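Local coordinates for FtsZ-like protein of unknown function (Nostoc punctiforme, PDB 3C8L) that is of unknown function but appears FtsZ-like and assembles here as four copies of the chain, at residues 32-37 against 76-81; 56-61 against 72-77; 66-71 against 84-89. All blocks are in the same frame, centred on the assembly; numbering follows the deposited sequence. Where two conformers were deposited one is given.

Overall arrangement
The three contacts run as a chain across the protein: the centres of interactions 1 and 2 are about 8 Å apart, those of 2 and 3 about 9 Å, and those of 1 and 3 about 17 Å, on opposite sides of the chain's centre. Interactions 1 and 2 share Val76 and Leu77. Both 2 and 3 use helix 70-74; interaction 2 sets it against strand 55-62 and interaction 3 against the neighbouring parallel strand 81-94. Along the sequence the segments come as 32-37, 56-61, 66-71, 72-77, 76-81 and 84-89. Helix 70-74 and its flanking loops thus pack on both strands of a beta-alpha-beta unit, and interaction 1 joins the following loop to helix 22-34.

Interaction 1: residues 32-37 against 76-81; sequences NAIAHN and VLPFGR
The puckered pyrrolidine ring of Pro78 meets Ile34 through one corner: ring atom CD lies 3.9 Å from the terminal methyl CD1 of Ile34. A truly flat group at the contact is the peptide after Val76, whose carbonyl O is 4.3 Å from the same Ile34 CD1. A bound imidazole, probably from the crystallisation liquor, lies about 4 Å from the side chain of Ile34. Leu77 completes the contact, its side chain crossing that of Ile34 at about a right angle, with CD2 of Leu77 4.0 Å from CD1 of Ile34. One methyl thus serves all three residues. It gets there because CG1 of Ile34 stands between the backbone N and the carbonyl carbon (chi1 71°) and the chain then runs out straight. About 120 Å² is buried between the two segments, with no hydrogen bond across. From Ile34 the backbone goes into a type I beta turn to Asn37, with Asn37 N bonded to Ile34 O at 3.2 Å. The contact joins Ile34 of helix 22-34 to the loop that follows helix 70-74. Val76 also packs on Ser27, Val30 and Arg31 of helix 22-34, while Ile34 and Leu77 both rest on Val115 of strand 107-120.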
loop_
_atom_site.group_PDB
_atom_site.type_symbol
_atom_site.label_atom_id
_atom_site.label_comp_id
_atom_site.label_asym_id
_atom_site.label_seq_id
_atom_site.Cartn_x
_atom_site.Cartn_y
_atom_site.Cartn_z
ATOM N N ASN A 32 2.739 0.991 -8.240
ATOM C CA ASN A 32 2.007 0.878 -6.925
ATOM C C ASN A 32 0.528 1.030 -7.140
ATOM O O ASN A 32 -0.271 0.394 -6.458
ATOM C CB ASN A 32 2.447 2.006 -5.898
ATOM C CG ASN A 32 1.775 1.916 -4.410
ATOM O OD1 ASN A 32 0.962 2.802 -3.974
ATOM N ND2 ASN A 32 2.186 0.909 -3.635
ATOM N N ALA A 33 0.137 1.897 -8.073
ATOM C CA ALA A 33 -1.278 2.157 -8.294
ATOM C C ALA A 33 -2.041 0.940 -8.818
ATOM O O ALA A 33 -3.214 0.732 -8.486
ATOM C CB ALA A 33 -1.461 3.334 -9.255
ATOM N N ILE A 34 -1.379 0.167 -9.678
ATOM C CA ILE A 34 -2.040 -0.929 -10.325
ATOM C C ILE A 34 -1.676 -2.327 -9.839
ATOM O O ILE A 34 -2.386 -3.287 -10.146
ATOM C CB ILE A 34 -1.827 -0.857 -11.878
ATOM C CG1 ILE A 34 -0.380 -1.195 -12.256
ATOM C CG2 ILE A 34 -2.291 0.496 -12.438
ATOM C CD1 ILE A 34 -0.086 -1.265 -13.769
ATOM N N ALA A 35 -0.611 -2.446 -9.055
ATOM C CA ALA A 35 -0.094 -3.759 -8.677
ATOM C C ALA A 35 -1.018 -4.642 -7.899
ATOM O O ALA A 35 -0.900 -5.870 -7.957
ATOM C CB ALA A 35 1.230 -3.589 -7.875
ATOM N N HIS A 36 -1.893 -4.030 -7.114
ATOM C CA HIS A 36 -2.769 -4.787 -6.235
ATOM C C HIS A 36 -4.157 -4.971 -6.749
ATOM O O HIS A 36 -5.029 -5.397 -5.993
ATOM C CB HIS A 36 -2.756 -4.242 -4.809
ATOM C CG HIS A 36 -1.433 -4.313 -4.117
ATOM N ND1 HIS A 36 -1.224 -3.689 -2.903
ATOM C CD2 HIS A 36 -0.246 -4.857 -4.477
ATOM C CE1 HIS A 36 0.023 -3.892 -2.522
ATOM N NE2 HIS A 36 0.642 -4.580 -3.465
ATOM N N ASN A 37 -4.373 -4.668 -8.029
ATOM C CA ASN A 37 -5.661 -4.873 -8.665
ATOM C C ASN A 37 -5.513 -5.700 -9.926
ATOM O O ASN A 37 -4.465 -5.689 -10.542
ATOM C CB ASN A 37 -6.296 -3.533 -9.097
ATOM C CG ASN A 37 -6.402 -2.541 -7.982
ATOM O OD1 ASN A 37 -6.839 -2.867 -6.886
ATOM N ND2 ASN A 37 -6.018 -1.312 -8.270
ATOM N N VAL A 76 5.456 1.300 -17.707
ATOM C CA VAL A 76 5.039 0.510 -16.539
ATOM C C VAL A 76 3.672 -0.147 -16.825
ATOM O O VAL A 76 3.386 -1.225 -16.305
ATOM C CB VAL A 76 4.964 1.404 -15.280
ATOM C CG1 VAL A 76 4.373 0.658 -14.060
ATOM C CG2 VAL A 76 6.361 1.957 -14.960
ATOM N N LEU A 77 2.809 0.518 -17.604
ATOM C CA LEU A 77 1.516 -0.063 -17.915
ATOM C C LEU A 77 1.699 -1.196 -18.901
ATOM O O LEU A 77 2.378 -1.028 -19.933
ATOM C CB LEU A 77 0.580 0.984 -18.489
ATOM C CG LEU A 77 0.189 2.179 -17.616
ATOM C CD1 LEU A 77 -0.546 3.209 -18.450
ATOM C CD2 LEU A 77 -0.633 1.756 -16.393
ATOM N N PRO A 78 1.093 -2.358 -18.600
ATOM C CA PRO A 78 1.241 -3.525 -19.423
ATOM C C PRO A 78 0.535 -3.533 -20.783
ATOM O O PRO A 78 0.897 -4.308 -21.640
ATOM C CB PRO A 78 0.664 -4.646 -18.512
ATOM C CG PRO A 78 -0.299 -3.971 -17.632
ATOM C CD PRO A 78 0.300 -2.644 -17.372
ATOM N N PHE A 79 -0.417 -2.649 -20.996
ATOM C CA PHE A 79 -1.177 -2.619 -22.223
ATOM C C PHE A 79 -2.002 -1.355 -22.211
ATOM O O PHE A 79 -1.979 -0.579 -21.234
ATOM C CB PHE A 79 -2.117 -3.826 -22.283
ATOM C CG PHE A 79 -2.928 -4.020 -21.044
ATOM C CD1 PHE A 79 -3.964 -3.161 -20.699
ATOM C CD2 PHE A 79 -2.652 -5.098 -20.196
ATOM C CE1 PHE A 79 -4.677 -3.354 -19.512
ATOM C CE2 PHE A 79 -3.383 -5.305 -19.051
ATOM C CZ PHE A 79 -4.373 -4.433 -18.697
ATOM N N GLY A 80 -2.695 -1.142 -23.327
ATOM C CA GLY A 80 -3.639 -0.047 -23.476
ATOM C C GLY A 80 -3.190 1.116 -24.346
ATOM O O GLY A 80 -2.041 1.192 -24.777
ATOM N N ARG A 81 -4.121 2.040 -24.555
ATOM C CA ARG A 81 -3.932 3.278 -25.329
ATOM C C ARG A 81 -3.676 4.288 -24.232
ATOM O O ARG A 81 -4.622 4.742 -23.567
ATOM C CB ARG A 81 -5.176 3.556 -26.140
ATOM C CG ARG A 81 -5.448 2.471 -27.177
ATOM C CD ARG A 81 -6.731 2.679 -27.952
ATOM N NE ARG A 81 -6.909 1.616 -28.919
ATOM C CZ ARG A 81 -7.926 1.533 -29.776
ATOM N NH1 ARG A 81 -8.856 2.475 -29.845
ATOM N NH2 ARG A 81 -7.958 0.515 -30.599
#

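Interaction 2: residues 56-61 against 72-77; sequences IEVQVA and EVLAVL
Leu77 lays its CD1 methyl against the strand, touching two residues at once: CG2 of Val58 at 3.6 Å and CG2 of Ile56 at 3.7 Å. The rotamers explain the division of labour. In Leu77, CG lies beside the backbone N (chi1 -63°) and chi2 is 170°, which turns CD1 toward the strand and leaves CD2 for Ile34 of helix 22-34. Leu74 takes nearly the same shape, but its bond from the backbone does not aim at the strand; it is the CD2 methyl, the branch not anti to CA, that reaches CG2 of Val58, at 4.0 Å. On the strand, CG2 of Val58 sits on the backbone-N side because CG1 is anti to N (chi1 -178°), and this one methyl meets both leucines. Ile56 uses its short branch, with the longer CG1 arm leading elsewhere. In all three pairs the side chains run past each other in opposite directions. A type I turn from Leu74 to Leu77, with Leu77 N bonding Leu74 O at 3.0 Å, puts both leucines against the same valine. Here the helix of the beta-alpha-beta unit covers strand 55-62, whose backbone pairs with Thr83 and Thr85 of strand 81-94. With methyls meeting methyls and no hydrogen bond across, the contact probably rests on shape and on the exclusion of water from this buried layer.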
loop_
_atom_site.group_PDB
_atom_site.type_symbol
_atom_site.label_atom_id
_atom_site.label_comp_id
_atom_site.label_asym_id
_atom_site.label_seq_id
_atom_site.Cartn_x
_atom_site.Cartn_y
_atom_site.Cartn_z
ATOM N N ILE A 56 -6.223 4.268 -21.176
ATOM C CA ILE A 56 -5.645 4.436 -19.857
ATOM C C ILE A 56 -4.970 5.798 -19.771
ATOM O O ILE A 56 -4.026 6.081 -20.492
ATOM C CB ILE A 56 -4.646 3.318 -19.509
ATOM C CG1 ILE A 56 -5.293 1.936 -19.729
ATOM C CG2 ILE A 56 -4.183 3.500 -18.052
ATOM C CD1 ILE A 56 -4.351 0.759 -19.438
ATOM N N GLU A 57 -5.456 6.656 -18.881
ATOM C CA GLU A 57 -4.884 7.969 -18.666
ATOM C C GLU A 57 -4.171 7.964 -17.315
ATOM O O GLU A 57 -4.763 7.579 -16.293
ATOM C CB GLU A 57 -5.960 9.048 -18.644
ATOM C CG GLU A 57 -6.693 9.288 -19.934
ATOM C CD GLU A 57 -7.816 10.351 -19.724
ATOM O OE1 GLU A 57 -7.932 10.935 -18.619
ATOM O OE2 GLU A 57 -8.562 10.518 -20.647
ATOM N N VAL A 58 -2.949 8.485 -17.300
ATOM C CA VAL A 58 -2.148 8.541 -16.100
ATOM C C VAL A 58 -1.917 9.996 -15.728
ATOM O O VAL A 58 -1.508 10.788 -16.582
ATOM C CB VAL A 58 -0.792 7.832 -16.284
ATOM C CG1 VAL A 58 0.020 7.862 -14.986
ATOM C CG2 VAL A 58 -1.001 6.399 -16.744
ATOM N N GLN A 59 -2.212 10.347 -14.469
ATOM C CA GLN A 59 -1.990 11.680 -13.933
ATOM C C GLN A 59 -0.968 11.545 -12.812
ATOM O O GLN A 59 -1.231 10.821 -11.835
ATOM C CB GLN A 59 -3.300 12.246 -13.361
ATOM C CG GLN A 59 -3.167 13.641 -12.773
ATOM C CD GLN A 59 -4.363 14.080 -11.925
ATOM O OE1 GLN A 59 -5.341 13.353 -11.778
ATOM N NE2 GLN A 59 -4.275 15.285 -11.378
ATOM N N VAL A 60 0.204 12.177 -12.979
ATOM C CA VAL A 60 1.260 12.164 -11.973
ATOM C C VAL A 60 1.538 13.541 -11.397
ATOM O O VAL A 60 1.550 14.527 -12.140
ATOM C CB VAL A 60 2.594 11.609 -12.572
ATOM C CG1 VAL A 60 3.804 11.906 -11.665
ATOM C CG2 VAL A 60 2.469 10.098 -12.826
ATOM N N ALA A 61 1.707 13.617 -10.074
ATOM C CA ALA A 61 2.115 14.836 -9.386
ATOM C C ALA A 61 3.399 14.478 -8.645
ATOM O O ALA A 61 3.452 13.476 -7.914
ATOM C CB ALA A 61 1.043 15.387 -8.487
ATOM N N GLU A 72 9.336 6.183 -20.170
ATOM C CA GLU A 72 9.687 5.233 -19.132
ATOM C C GLU A 72 8.518 5.019 -18.164
ATOM O O GLU A 72 8.237 3.892 -17.771
ATOM C CB GLU A 72 10.928 5.736 -18.383
ATOM C CG GLU A 72 11.378 4.891 -17.237
ATOM C CD GLU A 72 12.753 5.289 -16.688
ATOM O OE1 GLU A 72 13.508 5.980 -17.400
ATOM O OE2 GLU A 72 13.073 4.856 -15.558
ATOM N N VAL A 73 7.807 6.083 -17.823
ATOM C CA VAL A 73 6.661 5.979 -16.916
ATOM C C VAL A 73 5.536 5.176 -17.579
ATOM O O VAL A 73 4.969 4.280 -16.958
ATOM C CB VAL A 73 6.179 7.373 -16.487
ATOM C CG1 VAL A 73 4.885 7.278 -15.672
ATOM C CG2 VAL A 73 7.262 8.101 -15.697
ATOM N N LEU A 74 5.198 5.502 -18.822
ATOM C CA LEU A 74 4.108 4.793 -19.487
ATOM C C LEU A 74 4.393 3.324 -19.747
ATOM O O LEU A 74 3.471 2.526 -19.801
ATOM C CB LEU A 74 3.657 5.507 -20.774
ATOM C CG LEU A 74 2.927 6.835 -20.558
ATOM C CD1 LEU A 74 2.539 7.459 -21.898
ATOM C CD2 LEU A 74 1.707 6.655 -19.660
ATOM N N ALA A 75 5.670 2.972 -19.884
ATOM C CA ALA A 75 6.045 1.581 -20.102
ATOM C C ALA A 75 5.711 0.711 -18.865
ATOM O O ALA A 75 5.712 -0.511 -18.964
ATOM C CB ALA A 75 7.532 1.464 -20.480
ATOM N N VAL A 76 5.456 1.300 -17.707
ATOM C CA VAL A 76 5.039 0.510 -16.539
ATOM C C VAL A 76 3.672 -0.147 -16.825
ATOM O O VAL A 76 3.386 -1.225 -16.305
ATOM C CB VAL A 76 4.964 1.404 -15.280
ATOM C CG1 VAL A 76 4.373 0.658 -14.060
ATOM C CG2 VAL A 76 6.361 1.957 -14.960
ATOM N N LEU A 77 2.809 0.518 -17.604
ATOM C CA LEU A 77 1.516 -0.063 -17.915
ATOM C C LEU A 77 1.699 -1.196 -18.901
ATOM O O LEU A 77 2.378 -1.028 -19.933
ATOM C CB LEU A 77 0.580 0.984 -18.489
ATOM C CG LEU A 77 0.189 2.179 -17.616
ATOM C CD1 LEU A 77 -0.546 3.209 -18.450
ATOM C CD2 LEU A 77 -0.633 1.756 -16.393
#

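Interaction 3: residues 66-71 against 84-89; sequences EQVREE and LTVESG
Glu70 lies closest to the strand through its aliphatic part, not its charge: CG is 3.7 Å from CD2 of Leu84, and CB of Glu70 is 3.8 Å from that same methyl. The two side chains run alongside each other in opposite directions. CG of Glu70 points away from the backbone N (chi1 168°) and the chain stays extended, so the methylenes lie over the leucine while the carboxylate is carried on past it. Next along, Val68 and Val86 cross at a slant, with CG2 of Val68 3.9 Å from CG1 of Val86; their other pair of methyls, CG1 of Val68 and CG2 of Val86, is slacker at 4.1 Å. Val68 also touches Val62 and Val73. These pairs tie the start of helix 70-74 and the turn before it to strand 81-94, the second strand of a beta-alpha-beta crossover whose first strand, 55-62, runs parallel beside it. Arg69 occupies the N-cap position; its CB points away from the strand, and its guanidinium makes salt bridges with Glu21 and Glu72.

The wet side begins at the carboxylate of Glu70, where no direct hydrogen bond crosses to the strand and two waters do the joining. One donates to OE2 of Glu70 and accepts from the backbone N of Leu84, 2.9 Å from the water oxygen. The second donates twice, to OE1 of Glu70 and to O of Leu84, the latter at 2.7 Å. Each carboxylate oxygen is therefore linked to a different backbone atom of one residue, a pairing that should limit rotation of the carboxylate. Glu87, by contrast, makes its backbone hydrogen bonds to Val60 and Val62 of strand 55-62.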
loop_
_atom_site.group_PDB
_atom_site.type_symbol
_atom_site.label_atom_id
_atom_site.label_comp_id
_atom_site.label_asym_id
_atom_site.label_seq_id
_atom_site.Cartn_x
_atom_site.Cartn_y
_atom_site.Cartn_z
ATOM N N GLU A 66 9.042 18.576 -14.646
ATOM C CA GLU A 66 9.726 18.773 -15.926
ATOM C C GLU A 66 10.870 17.785 -16.183
ATOM O O GLU A 66 11.343 17.691 -17.316
ATOM C CB GLU A 66 10.268 20.223 -16.047
ATOM C CG GLU A 66 11.384 20.624 -15.067
ATOM C CD GLU A 66 10.994 20.921 -13.621
ATOM O OE1 GLU A 66 9.789 20.885 -13.292
ATOM O OE2 GLU A 66 11.912 21.181 -12.806
ATOM N N GLN A 67 11.312 17.068 -15.148
ATOM C CA GLN A 67 12.385 16.085 -15.252
ATOM C C GLN A 67 11.870 14.657 -15.457
ATOM O O GLN A 67 12.671 13.739 -15.577
ATOM C CB GLN A 67 13.282 16.117 -14.013
ATOM C CG GLN A 67 14.104 17.401 -13.862
ATOM C CD GLN A 67 14.953 17.416 -12.620
ATOM O OE1 GLN A 67 15.325 16.357 -12.074
ATOM N NE2 GLN A 67 15.220 18.612 -12.109
ATOM N N VAL A 68 10.546 14.473 -15.499
ATOM C CA VAL A 68 9.994 13.132 -15.683
ATOM C C VAL A 68 10.063 12.699 -17.146
ATOM O O VAL A 68 9.619 13.407 -18.039
ATOM C CB VAL A 68 8.550 13.070 -15.170
ATOM C CG1 VAL A 68 7.902 11.710 -15.507
ATOM C CG2 VAL A 68 8.519 13.273 -13.657
ATOM N N ARG A 69 10.646 11.527 -17.361
ATOM C CA ARG A 69 10.772 10.914 -18.698
ATOM C C ARG A 69 9.497 10.109 -18.963
ATOM O O ARG A 69 9.286 9.016 -18.402
ATOM C CB ARG A 69 12.008 10.034 -18.748
ATOM C CG ARG A 69 13.297 10.821 -18.471
ATOM C CD ARG A 69 14.542 9.973 -18.599
ATOM N NE ARG A 69 14.601 8.908 -17.608
ATOM C CZ ARG A 69 15.135 9.000 -16.391
ATOM N NH1 ARG A 69 15.676 10.120 -15.964
ATOM N NH2 ARG A 69 15.114 7.947 -15.572
ATOM N N GLU A 70 8.634 10.662 -19.809
ATOM C CA GLU A 70 7.315 10.091 -20.057
ATOM C C GLU A 70 7.266 8.673 -20.541
ATOM O O GLU A 70 6.463 7.873 -20.069
ATOM C CB GLU A 70 6.536 10.983 -21.039
ATOM C CG GLU A 70 5.252 10.365 -21.607
ATOM C CD GLU A 70 4.381 11.363 -22.365
ATOM O OE1 GLU A 70 4.454 12.588 -22.053
ATOM O OE2 GLU A 70 3.611 10.907 -23.244
ATOM N N GLU A 71 8.125 8.345 -21.485
ATOM C CA GLU A 71 8.120 7.019 -22.083
ATOM C C GLU A 71 8.425 5.911 -21.084
ATOM O O GLU A 71 7.851 4.830 -21.152
ATOM C CB GLU A 71 9.076 6.975 -23.285
ATOM C CG GLU A 71 8.703 7.949 -24.449
ATOM C CD GLU A 71 8.965 9.439 -24.201
ATOM O OE1 GLU A 71 9.676 9.815 -23.224
ATOM O OE2 GLU A 71 8.484 10.261 -25.021
ATOM N N LEU A 84 -0.157 10.382 -20.574
ATOM C CA LEU A 84 0.379 10.870 -19.312
ATOM C C LEU A 84 0.331 12.388 -19.193
ATOM O O LEU A 84 0.551 13.106 -20.177
ATOM C CB LEU A 84 1.887 10.478 -19.171
ATOM C CG LEU A 84 2.654 10.946 -17.926
ATOM C CD1 LEU A 84 2.094 10.289 -16.661
ATOM C CD2 LEU A 84 4.150 10.632 -18.071
ATOM N N THR A 85 -0.008 12.853 -17.991
ATOM C CA THR A 85 0.158 14.255 -17.638
ATOM C C THR A 85 1.058 14.246 -16.385
ATOM O O THR A 85 0.980 13.311 -15.555
ATOM C CB THR A 85 -1.136 15.014 -17.363
ATOM O OG1 THR A 85 -1.772 14.504 -16.194
ATOM C CG2 THR A 85 -2.064 14.952 -18.571
ATOM N N VAL A 86 1.936 15.235 -16.273
ATOM C CA VAL A 86 2.797 15.397 -15.115
ATOM C C VAL A 86 2.622 16.837 -14.641
ATOM O O VAL A 86 2.649 17.775 -15.452
ATOM C CB VAL A 86 4.282 15.109 -15.413
ATOM C CG1 VAL A 86 5.056 14.994 -14.132
ATOM C CG2 VAL A 86 4.419 13.775 -16.165
ATOM N N GLU A 87 2.450 17.015 -13.338
ATOM C CA GLU A 87 2.265 18.312 -12.729
ATOM C C GLU A 87 3.027 18.384 -11.414
ATOM O O GLU A 87 3.437 17.361 -10.851
ATOM C CB GLU A 87 0.760 18.563 -12.478
ATOM C CG GLU A 87 0.162 17.677 -11.372
ATOM C CD GLU A 87 -1.338 17.700 -11.360
ATOM O OE1 GLU A 87 -1.916 18.583 -10.691
ATOM O OE2 GLU A 87 -1.946 16.919 -12.107
ATOM N N SER A 88 3.256 19.602 -10.928
ATOM C CA SER A 88 3.957 19.806 -9.657
ATOM C C SER A 88 3.032 19.415 -8.496
ATOM O O SER A 88 1.886 19.827 -8.442
ATOM C CB SER A 88 4.416 21.250 -9.509
ATOM O OG SER A 88 5.170 21.410 -8.326
ATOM N N GLY A 89 3.576 18.661 -7.554
ATOM C CA GLY A 89 2.830 18.140 -6.414
ATOM C C GLY A 89 3.666 17.089 -5.738
ATOM O O GLY A 89 4.897 17.104 -5.789
HETATM O O HOH W 1 0.871 11.270 -23.181
HETATM O O HOH W 2 2.226 14.206 -22.002
#